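Local coordinates for protein nigritoxine (Vibrio nigripulchritudo, PDB 5M41) that acts as a bacterial toxin against crustaceans and insects, built on a fold that was new when its structure was solved, at residues Ile99-Thr111 with Leu199-Ala211. Numbering follows the deposited sequence.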
loop_
_atom_site.group_PDB
_atom_site.type_symbol
_atom_site.label_atom_id
_atom_site.label_comp_id
_atom_site.label_asym_id
_atom_site.label_seq_id
_atom_site.Cartn_x
_atom_site.Cartn_y
_atom_site.Cartn_z
ATOM N N ILE A 99 -33.866 -9.852 -40.918
ATOM C CA ILE A 99 -32.793 -9.037 -40.358
ATOM C C ILE A 99 -31.512 -9.854 -40.177
ATOM O O ILE A 99 -31.535 -10.908 -39.541
ATOM C CB ILE A 99 -33.223 -8.409 -39.011
ATOM C CG1 ILE A 99 -34.392 -7.426 -39.219
ATOM C CG2 ILE A 99 -32.041 -7.717 -38.334
ATOM C CD1 ILE A 99 -34.833 -6.722 -37.954
ATOM N N LEU A 100 -30.427 -9.355 -40.765
ATOM C CA LEU A 100 -29.106 -9.917 -40.625
ATOM C C LEU A 100 -28.448 -9.233 -39.438
ATOM O O LEU A 100 -28.366 -8.010 -39.413
ATOM C CB LEU A 100 -28.276 -9.647 -41.892
ATOM C CG LEU A 100 -26.798 -10.017 -41.769
ATOM C CD1 LEU A 100 -26.633 -11.533 -41.614
ATOM C CD2 LEU A 100 -26.057 -9.531 -43.003
ATOM N N VAL A 101 -28.014 -10.020 -38.456
ATOM C CA VAL A 101 -27.318 -9.476 -37.280
ATOM C C VAL A 101 -25.813 -9.783 -37.353
ATOM O O VAL A 101 -25.422 -10.909 -37.701
ATOM C CB VAL A 101 -27.934 -10.015 -35.974
ATOM C CG1 VAL A 101 -27.166 -9.491 -34.752
ATOM C CG2 VAL A 101 -29.424 -9.599 -35.879
ATOM N N ASN A 102 -24.989 -8.768 -37.065
ATOM C CA ASN A 102 -23.549 -8.903 -36.863
ATOM C C ASN A 102 -23.237 -8.254 -35.519
ATOM O O ASN A 102 -23.114 -7.029 -35.403
ATOM C CB ASN A 102 -22.735 -8.223 -37.992
ATOM C CG ASN A 102 -21.218 -8.378 -37.814
ATOM O OD1 ASN A 102 -20.730 -8.947 -36.811
ATOM N ND2 ASN A 102 -20.455 -7.846 -38.772
ATOM N N LEU A 103 -23.096 -9.084 -34.493
ATOM C CA LEU A 103 -22.903 -8.554 -33.148
ATOM C C LEU A 103 -21.599 -7.791 -32.996
ATOM O O LEU A 103 -21.452 -7.002 -32.053
ATOM C CB LEU A 103 -22.994 -9.668 -32.102
ATOM C CG LEU A 103 -24.296 -10.461 -32.049
ATOM C CD1 LEU A 103 -24.092 -11.654 -31.132
ATOM C CD2 LEU A 103 -25.474 -9.603 -31.569
ATOM N N ASN A 104 -20.655 -8.004 -33.913
ATOM C CA ASN A 104 -19.346 -7.336 -33.821
ATOM C C ASN A 104 -19.176 -6.147 -34.774
ATOM O O ASN A 104 -18.059 -5.655 -34.947
ATOM C CB ASN A 104 -18.200 -8.338 -34.042
ATOM C CG ASN A 104 -16.895 -7.867 -33.419
ATOM O OD1 ASN A 104 -16.908 -7.335 -32.316
ATOM N ND2 ASN A 104 -15.775 -8.046 -34.114
ATOM N N SER A 105 -20.257 -5.699 -35.417
ATOM C CA SER A 105 -20.141 -4.562 -36.337
ATOM C C SER A 105 -20.205 -3.249 -35.574
ATOM O O SER A 105 -21.137 -3.038 -34.826
ATOM C CB SER A 105 -21.257 -4.575 -37.374
ATOM O OG SER A 105 -21.165 -3.440 -38.241
ATOM N N PRO A 106 -19.230 -2.358 -35.775
ATOM C CA PRO A 106 -19.294 -1.036 -35.132
ATOM C C PRO A 106 -20.591 -0.267 -35.453
ATOM O O PRO A 106 -21.206 0.333 -34.572
ATOM C CB PRO A 106 -18.106 -0.287 -35.738
ATOM C CG PRO A 106 -17.190 -1.348 -36.248
ATOM C CD PRO A 106 -18.034 -2.530 -36.618
ATOM N N ASP A 107 -21.029 -0.322 -36.697
ATOM C CA ASP A 107 -22.049 0.601 -37.150
ATOM C C ASP A 107 -23.286 -0.083 -37.746
ATOM O O ASP A 107 -24.357 0.506 -37.780
ATOM C CB ASP A 107 -21.420 1.586 -38.138
ATOM C CG ASP A 107 -20.696 0.888 -39.272
ATOM O OD1 ASP A 107 -21.004 1.204 -40.435
ATOM O OD2 ASP A 107 -19.831 0.010 -39.015
ATOM N N LYS A 108 -23.141 -1.334 -38.182
ATOM C CA LYS A 108 -24.276 -2.103 -38.724
ATOM C C LYS A 108 -24.543 -3.367 -37.907
ATOM O O LYS A 108 -24.388 -4.503 -38.435
ATOM C CB LYS A 108 -24.016 -2.472 -40.201
ATOM C CG LYS A 108 -23.968 -1.298 -41.168
ATOM C CD LYS A 108 -25.208 -1.264 -42.064
ATOM C CE LYS A 108 -26.464 -0.783 -41.329
ATOM N NZ LYS A 108 -27.703 -1.467 -41.802
ATOM N N PRO A 109 -24.938 -3.207 -36.617
ATOM C CA PRO A 109 -25.171 -4.436 -35.840
ATOM C C PRO A 109 -26.347 -5.234 -36.389
ATOM O O PRO A 109 -26.402 -6.445 -36.193
ATOM C CB PRO A 109 -25.456 -3.925 -34.417
ATOM C CG PRO A 109 -25.820 -2.492 -34.585
ATOM C CD PRO A 109 -25.078 -1.995 -35.789
ATOM N N TYR A 110 -27.270 -4.559 -37.086
ATOM C CA TYR A 110 -28.395 -5.223 -37.762
ATOM C C TYR A 110 -28.659 -4.528 -39.094
ATOM O O TYR A 110 -28.534 -3.312 -39.199
ATOM C CB TYR A 110 -29.660 -5.231 -36.900
ATOM C CG TYR A 110 -30.184 -3.845 -36.562
ATOM C CD1 TYR A 110 -31.197 -3.254 -37.316
ATOM C CD2 TYR A 110 -29.660 -3.130 -35.486
ATOM C CE1 TYR A 110 -31.667 -1.983 -37.007
ATOM C CE2 TYR A 110 -30.120 -1.861 -35.169
ATOM C CZ TYR A 110 -31.120 -1.288 -35.928
ATOM O OH TYR A 110 -31.561 -0.013 -35.596
ATOM N N THR A 111 -28.992 -5.319 -40.104
ATOM C CA THR A 111 -29.274 -4.814 -41.426
ATOM C C THR A 111 -30.576 -5.437 -41.891
ATOM O O THR A 111 -30.774 -6.649 -41.773
ATOM C CB THR A 111 -28.155 -5.208 -42.398
ATOM O OG1 THR A 111 -26.906 -4.876 -41.803
ATOM C CG2 THR A 111 -28.297 -4.465 -43.757
ATOM N N LEU A 199 -9.287 -13.654 -31.498
ATOM C CA LEU A 199 -10.259 -13.595 -30.429
ATOM C C LEU A 199 -10.588 -12.148 -29.966
ATOM O O LEU A 199 -11.764 -11.780 -29.827
ATOM C CB LEU A 199 -9.756 -14.439 -29.257
ATOM C CG LEU A 199 -10.700 -15.030 -28.220
ATOM C CD1 LEU A 199 -12.082 -15.446 -28.758
ATOM C CD2 LEU A 199 -9.987 -16.212 -27.584
ATOM N N SER A 200 -9.565 -11.325 -29.745
ATOM C CA SER A 200 -9.802 -9.962 -29.287
ATOM C C SER A 200 -10.479 -9.126 -30.377
ATOM O O SER A 200 -11.305 -8.240 -30.065
ATOM C CB SER A 200 -8.510 -9.293 -28.784
ATOM O OG SER A 200 -7.509 -9.233 -29.776
ATOM N N THR A 201 -10.174 -9.420 -31.640
ATOM C CA THR A 201 -10.773 -8.708 -32.747
ATOM C C THR A 201 -12.233 -9.059 -32.907
ATOM O O THR A 201 -13.065 -8.185 -33.167
ATOM C CB THR A 201 -10.046 -9.041 -34.067
ATOM O OG1 THR A 201 -8.736 -8.520 -33.980
ATOM C CG2 THR A 201 -10.721 -8.375 -35.264
ATOM N N LEU A 202 -12.532 -10.346 -32.783
ATOM C CA LEU A 202 -13.893 -10.848 -32.940
ATOM C C LEU A 202 -14.836 -10.484 -31.799
ATOM O O LEU A 202 -16.058 -10.641 -31.924
ATOM C CB LEU A 202 -13.882 -12.367 -33.165
ATOM C CG LEU A 202 -13.315 -12.781 -34.540
ATOM C CD1 LEU A 202 -13.133 -14.289 -34.611
ATOM C CD2 LEU A 202 -14.204 -12.338 -35.669
ATOM N N LEU A 203 -14.271 -9.982 -30.707
ATOM C CA LEU A 203 -15.058 -9.595 -29.536
ATOM C C LEU A 203 -15.069 -8.073 -29.299
ATOM O O LEU A 203 -15.760 -7.586 -28.421
ATOM C CB LEU A 203 -14.552 -10.340 -28.283
ATOM C CG LEU A 203 -14.808 -11.855 -28.170
ATOM C CD1 LEU A 203 -14.117 -12.436 -26.952
ATOM C CD2 LEU A 203 -16.296 -12.151 -28.090
ATOM N N LEU A 204 -14.271 -7.331 -30.058
ATOM C CA LEU A 204 -14.112 -5.879 -29.847
ATOM C C LEU A 204 -15.431 -5.154 -29.577
ATOM O O LEU A 204 -15.581 -4.450 -28.571
ATOM C CB LEU A 204 -13.400 -5.250 -31.065
ATOM C CG LEU A 204 -13.280 -3.715 -31.110
ATOM C CD1 LEU A 204 -12.428 -3.239 -29.936
ATOM C CD2 LEU A 204 -12.701 -3.213 -32.451
ATOM N N ASP A 205 -16.396 -5.316 -30.475
ATOM C CA ASP A 205 -17.669 -4.616 -30.330
ATOM C C ASP A 205 -18.748 -5.463 -29.659
ATOM O O ASP A 205 -19.736 -4.926 -29.217
ATOM C CB ASP A 205 -18.150 -4.079 -31.671
ATOM C CG ASP A 205 -17.506 -2.730 -32.015
ATOM O OD1 ASP A 205 -18.081 -1.703 -31.621
ATOM O OD2 ASP A 205 -16.443 -2.697 -32.688
ATOM N N VAL A 206 -18.544 -6.782 -29.581
ATOM C CA VAL A 206 -19.482 -7.677 -28.876
ATOM C C VAL A 206 -19.496 -7.378 -27.377
ATOM O O VAL A 206 -20.551 -7.337 -26.743
ATOM C CB VAL A 206 -19.119 -9.182 -29.072
ATOM C CG1 VAL A 206 -20.059 -10.073 -28.261
ATOM C CG2 VAL A 206 -19.179 -9.582 -30.548
ATOM N N LEU A 207 -18.317 -7.174 -26.808
ATOM C CA LEU A 207 -18.196 -7.011 -25.353
ATOM C C LEU A 207 -18.971 -5.813 -24.791
ATOM O O LEU A 207 -19.754 -5.984 -23.850
ATOM C CB LEU A 207 -16.717 -6.963 -24.950
ATOM C CG LEU A 207 -15.992 -8.303 -25.125
ATOM C CD1 LEU A 207 -14.456 -8.145 -25.048
ATOM C CD2 LEU A 207 -16.534 -9.267 -24.071
ATOM N N PRO A 208 -18.770 -4.589 -25.358
ATOM C CA PRO A 208 -19.564 -3.446 -24.891
ATOM C C PRO A 208 -21.068 -3.635 -25.095
ATOM O O PRO A 208 -21.855 -3.161 -24.285
ATOM C CB PRO A 208 -19.065 -2.266 -25.774
ATOM C CG PRO A 208 -18.294 -2.873 -26.906
ATOM C CD PRO A 208 -17.781 -4.191 -26.380
ATOM N N ARG A 209 -21.478 -4.315 -26.161
ATOM C CA ARG A 209 -22.907 -4.634 -26.310
ATOM C C ARG A 209 -23.365 -5.618 -25.273
ATOM O O ARG A 209 -24.483 -5.508 -24.760
ATOM C CB ARG A 209 -23.248 -5.159 -27.710
ATOM C CG ARG A 209 -22.944 -4.125 -28.784
ATOM C CD ARG A 209 -23.518 -4.500 -30.146
ATOM N NE ARG A 209 -23.473 -3.317 -30.982
ATOM C CZ ARG A 209 -22.721 -3.181 -32.056
ATOM N NH1 ARG A 209 -21.933 -4.180 -32.491
ATOM N NH2 ARG A 209 -22.760 -2.034 -32.701
ATOM N N SER A 210 -22.515 -6.593 -24.967
ATOM C CA SER A 210 -22.845 -7.556 -23.920
ATOM C C SER A 210 -23.005 -6.788 -22.595
ATOM O O SER A 210 -24.001 -6.935 -21.911
ATOM C CB SER A 210 -21.777 -8.654 -23.839
ATOM O OG SER A 210 -22.140 -9.623 -22.852
ATOM N N ALA A 211 -22.050 -5.913 -22.282
ATOM C CA ALA A 211 -22.081 -5.146 -21.044
ATOM C C ALA A 211 -23.370 -4.302 -20.987
ATOM O O ALA A 211 -24.020 -4.191 -19.929
ATOM C CB ALA A 211 -20.859 -4.246 -20.953
HETATM O O HOH W 1 -15.611 -4.497 -34.197
#
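The connection between antiparallel strands 98-102 and 110-113, at one side of a five-stranded sheet, meets the break between helices 195-203 and 206-215 through Asn104 and Arg209, each reaching into the other segment's backbone. Asn104 turns its carboxamide into the break, CG lying roughly opposite the backbone N (chi1 -157°), and uses both ends. Asn104 ND2 donates to Thr201 O at 2.9 Å, on a carbonyl lone pair, while Asn104 OD1 accepts from Asp205 N at 2.8 Å and, weakly, from Val206 N at 3.2 Å. Asparagine suits the place because one short, flat group can give an N-H to a carbonyl before the junction and take N-H groups from beyond it.

Arg209 answers from the following helix with a chain extended from CG to NE. Arg209 NH1 (2.7 Å) and Arg209 NH2 (2.9 Å) both grip Ser105 O end-on, and Arg209 NH1 also binds Leu103 O at 2.9 Å, from well above that carbonyl's plane. Pro109 CB lies 3.6 Å above the Arg209 guanidinium plane, over its centre, an apolar cover that leaves the edge to the carbonyls.

Asn102 OD1 accepts from Asn104 N and Asn130 ND2, and Asn102 ND2 donates to Ser126 O. The arrangement is a type I beta turn, Asn102-Ser105, with an Asx turn at its first residue, tied to a helix-helix junction by side-chain-to-backbone hydrogen bonds.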